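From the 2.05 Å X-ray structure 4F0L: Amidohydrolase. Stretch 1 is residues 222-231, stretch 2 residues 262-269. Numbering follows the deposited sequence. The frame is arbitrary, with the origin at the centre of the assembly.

Stretch 1 (222-231) TPDELDSVTQ
Stretch 2 262-269: EWLLDHQD

Two helices of one chain meet here mainly through side chains. Helix 223-229 and the end of helix 262-267 run at 60° to each other (signed crossing angle -60°), and their axes come no closer than 12.4 Å, a gap that long side chains must span. The register is set by Pro 223 CA to His 267 CA at 8.2 Å and Asp 227 CA to Gln 268 CA at 8.0 Å. The contact buries 253 Å², both sides summed.

Build the first helix with phi/psi near -60/-43, starting from Thr 222 in an extended N-cap conformation (-83/162). With chi1 p, Thr 222 OG1 accepts from Glu 225 N at 3.2 Å. Glu 225, chi1 m and chi2 t, folds back so that Glu 225 OE1 accepts from Thr 222 N at 2.8 Å, closing a reciprocal capping box. Pro 223 suits the first turn, where no amide hydrogen is needed; its CA-to-CB bond points toward the second stretch, and the ring is C-gamma exo.

The second helix is regular through Leu 265 and loosens at His 267 (-111/-8); Gln 268 leaves it at -132/152, although Gln 268 N still donates to Leu 264 O at 3.0 Å. His 267, chi1 m and chi2 86°, turns His 267 ND1 back to Trp 263 O at 2.9 Å, and so serves its own helix end.

Trp 263 leaves its backbone sideways, but chi1 t and chi2 98° carry the six-membered ring to the first helix. Pro 223 CG lies 3.8 Å from Trp 263 CZ2, in an oblique approach. Leu 226 CD2 sits at the ring's edge, near its plane, 4.1 Å from Trp 263 CZ3, and the same methyl is 4.0 Å from Leu 264 CD1. Leu 226 and Leu 264 both adopt chi1 t, chi2 p, and the one methyl of Leu 226 bridges two apolar partners one residue apart.

Gln 268 has its CA-to-CB bond toward the first helix. The m, m rotamer of Gln 268, with chi3 -34°, brings Gln 268 NE2 to Asp 227 OD1, a hydrogen bond of 2.7 Å with an N-H...acceptor angle of 144°. Asp 227 starts sideways, and chi1 m brings its carboxylate nearer. The amide also packs against a leucine, with Gln 268 NE2 3.8 Å from Leu 226 CG. Thr 230, chi1 p, donates from Thr 230 OG1 to Leu 226 O at 2.7 Å. The rule to read is an apolar cluster flanked by a single polar clasp.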

# COMPACT_ATOMS: atom_id res chain seq x y z
N THR B 222 -18.34 31.33 -5.48
CA THR B 222 -19.76 31.66 -5.29
C THR B 222 -20.61 31.00 -6.40
O THR B 222 -20.07 30.63 -7.44
CB THR B 222 -20.06 33.18 -5.34
OG1 THR B 222 -19.92 33.66 -6.67
CG2 THR B 222 -19.13 33.99 -4.43
N PRO B 223 -21.93 30.87 -6.18
CA PRO B 223 -22.81 30.34 -7.23
C PRO B 223 -22.73 31.08 -8.58
O PRO B 223 -22.69 30.45 -9.62
CB PRO B 223 -24.21 30.44 -6.61
CG PRO B 223 -23.95 30.27 -5.15
CD PRO B 223 -22.66 31.04 -4.90
N ASP B 224 -22.66 32.41 -8.55
CA ASP B 224 -22.54 33.19 -9.79
C ASP B 224 -21.22 32.93 -10.50
O ASP B 224 -21.17 32.81 -11.73
CB ASP B 224 -22.67 34.71 -9.49
CG ASP B 224 -24.07 35.11 -9.05
OD1 ASP B 224 -24.99 34.27 -9.13
OD2 ASP B 224 -24.28 36.28 -8.65
N GLU B 225 -20.14 32.83 -9.73
CA GLU B 225 -18.84 32.58 -10.32
C GLU B 225 -18.82 31.17 -10.92
O GLU B 225 -18.22 30.95 -11.96
CB GLU B 225 -17.74 32.72 -9.29
CG GLU B 225 -17.54 34.14 -8.74
CD GLU B 225 -16.79 34.14 -7.41
OE1 GLU B 225 -16.54 33.05 -6.82
OE2 GLU B 225 -16.45 35.24 -6.94
N LEU B 226 -19.47 30.23 -10.25
CA LEU B 226 -19.55 28.87 -10.72
C LEU B 226 -20.25 28.81 -12.07
O LEU B 226 -19.79 28.10 -12.98
CB LEU B 226 -20.26 28.01 -9.68
CG LEU B 226 -20.36 26.52 -9.91
CD1 LEU B 226 -18.96 25.95 -9.98
CD2 LEU B 226 -21.18 25.87 -8.80
N ASP B 227 -21.35 29.56 -12.21
CA ASP B 227 -22.03 29.66 -13.50
C ASP B 227 -21.11 30.16 -14.62
O ASP B 227 -21.05 29.55 -15.68
CB ASP B 227 -23.26 30.57 -13.44
CG ASP B 227 -24.40 29.98 -12.64
OD1 ASP B 227 -24.49 28.74 -12.53
OD2 ASP B 227 -25.22 30.78 -12.13
N SER B 228 -20.41 31.26 -14.38
CA SER B 228 -19.52 31.83 -15.39
C SER B 228 -18.41 30.87 -15.81
O SER B 228 -18.17 30.69 -16.99
CB SER B 228 -18.86 33.09 -14.88
OG SER B 228 -19.85 33.98 -14.46
N VAL B 229 -17.75 30.27 -14.83
CA VAL B 229 -16.59 29.42 -15.11
C VAL B 229 -16.98 28.19 -15.90
O VAL B 229 -16.30 27.82 -16.86
CB VAL B 229 -15.86 29.05 -13.79
CG1 VAL B 229 -14.80 28.00 -14.02
CG2 VAL B 229 -15.25 30.32 -13.19
N THR B 230 -18.11 27.59 -15.55
CA THR B 230 -18.53 26.34 -16.17
C THR B 230 -19.25 26.54 -17.53
O THR B 230 -19.67 25.58 -18.18
CB THR B 230 -19.36 25.49 -15.18
OG1 THR B 230 -20.51 26.23 -14.76
CG2 THR B 230 -18.55 25.19 -13.93
N GLN B 231 -19.38 27.80 -17.96
CA GLN B 231 -19.92 28.14 -19.26
C GLN B 231 -18.81 28.52 -20.24
O GLN B 231 -19.08 28.65 -21.43
CB GLN B 231 -20.97 29.29 -19.12
N GLU B 262 -25.48 17.28 -3.03
CA GLU B 262 -26.87 17.64 -3.20
C GLU B 262 -27.02 19.08 -3.72
O GLU B 262 -27.76 19.36 -4.66
CB GLU B 262 -27.56 17.47 -1.83
CG GLU B 262 -29.01 17.85 -1.79
CD GLU B 262 -29.58 17.93 -0.40
OE1 GLU B 262 -28.83 17.96 0.61
OE2 GLU B 262 -30.81 17.97 -0.33
N TRP B 263 -26.29 20.00 -3.11
CA TRP B 263 -26.38 21.38 -3.50
C TRP B 263 -25.94 21.54 -4.94
O TRP B 263 -26.64 22.17 -5.76
CB TRP B 263 -25.54 22.22 -2.57
CG TRP B 263 -25.74 23.66 -2.85
CD1 TRP B 263 -26.58 24.55 -2.19
CD2 TRP B 263 -25.12 24.44 -3.92
NE1 TRP B 263 -26.51 25.79 -2.76
CE2 TRP B 263 -25.66 25.78 -3.81
CE3 TRP B 263 -24.21 24.15 -4.92
CZ2 TRP B 263 -25.29 26.79 -4.66
CZ3 TRP B 263 -23.85 25.18 -5.79
CH2 TRP B 263 -24.38 26.46 -5.66
N LEU B 264 -24.81 20.92 -5.27
CA LEU B 264 -24.30 20.97 -6.62
C LEU B 264 -25.31 20.39 -7.64
O LEU B 264 -25.56 20.98 -8.69
CB LEU B 264 -22.94 20.26 -6.70
CG LEU B 264 -22.15 20.46 -7.99
CD1 LEU B 264 -21.79 21.93 -8.15
CD2 LEU B 264 -20.88 19.60 -7.98
N LEU B 265 -25.88 19.22 -7.34
CA LEU B 265 -26.82 18.59 -8.27
C LEU B 265 -28.09 19.44 -8.47
O LEU B 265 -28.67 19.45 -9.55
CB LEU B 265 -27.21 17.19 -7.80
CG LEU B 265 -26.06 16.17 -7.75
CD1 LEU B 265 -26.56 14.83 -7.25
CD2 LEU B 265 -25.41 16.07 -9.13
N ASP B 266 -28.48 20.18 -7.43
CA ASP B 266 -29.66 21.05 -7.50
C ASP B 266 -29.42 22.36 -8.23
O ASP B 266 -30.37 22.95 -8.76
CB ASP B 266 -30.19 21.40 -6.10
CG ASP B 266 -30.85 20.22 -5.40
OD1 ASP B 266 -31.06 19.16 -6.03
OD2 ASP B 266 -31.20 20.37 -4.21
N HIS B 267 -28.17 22.84 -8.27
CA HIS B 267 -27.89 24.16 -8.85
C HIS B 267 -27.13 24.16 -10.14
O HIS B 267 -26.94 25.21 -10.75
CB HIS B 267 -27.13 25.02 -7.85
CG HIS B 267 -27.97 25.44 -6.68
ND1 HIS B 267 -28.13 24.67 -5.59
CD2 HIS B 267 -28.74 26.58 -6.48
CE1 HIS B 267 -28.94 25.30 -4.72
NE2 HIS B 267 -29.32 26.46 -5.27
N GLN B 268 -26.64 23.00 -10.57
CA GLN B 268 -25.96 22.90 -11.85
C GLN B 268 -26.53 21.71 -12.59
O GLN B 268 -27.03 20.75 -11.99
CB GLN B 268 -24.45 22.72 -11.63
CG GLN B 268 -23.75 23.95 -11.08
CD GLN B 268 -23.69 25.10 -12.09
OE1 GLN B 268 -23.58 24.88 -13.30
NE2 GLN B 268 -23.78 26.33 -11.59
N ASP B 269 -26.48 21.78 -13.92
CA ASP B 269 -26.84 20.65 -14.78
C ASP B 269 -25.70 19.62 -14.81
O ASP B 269 -24.89 19.62 -15.75
CB ASP B 269 -27.13 21.19 -16.19
CG ASP B 269 -27.71 20.14 -17.12
OD1 ASP B 269 -28.27 19.13 -16.62
OD2 ASP B 269 -27.61 20.32 -18.35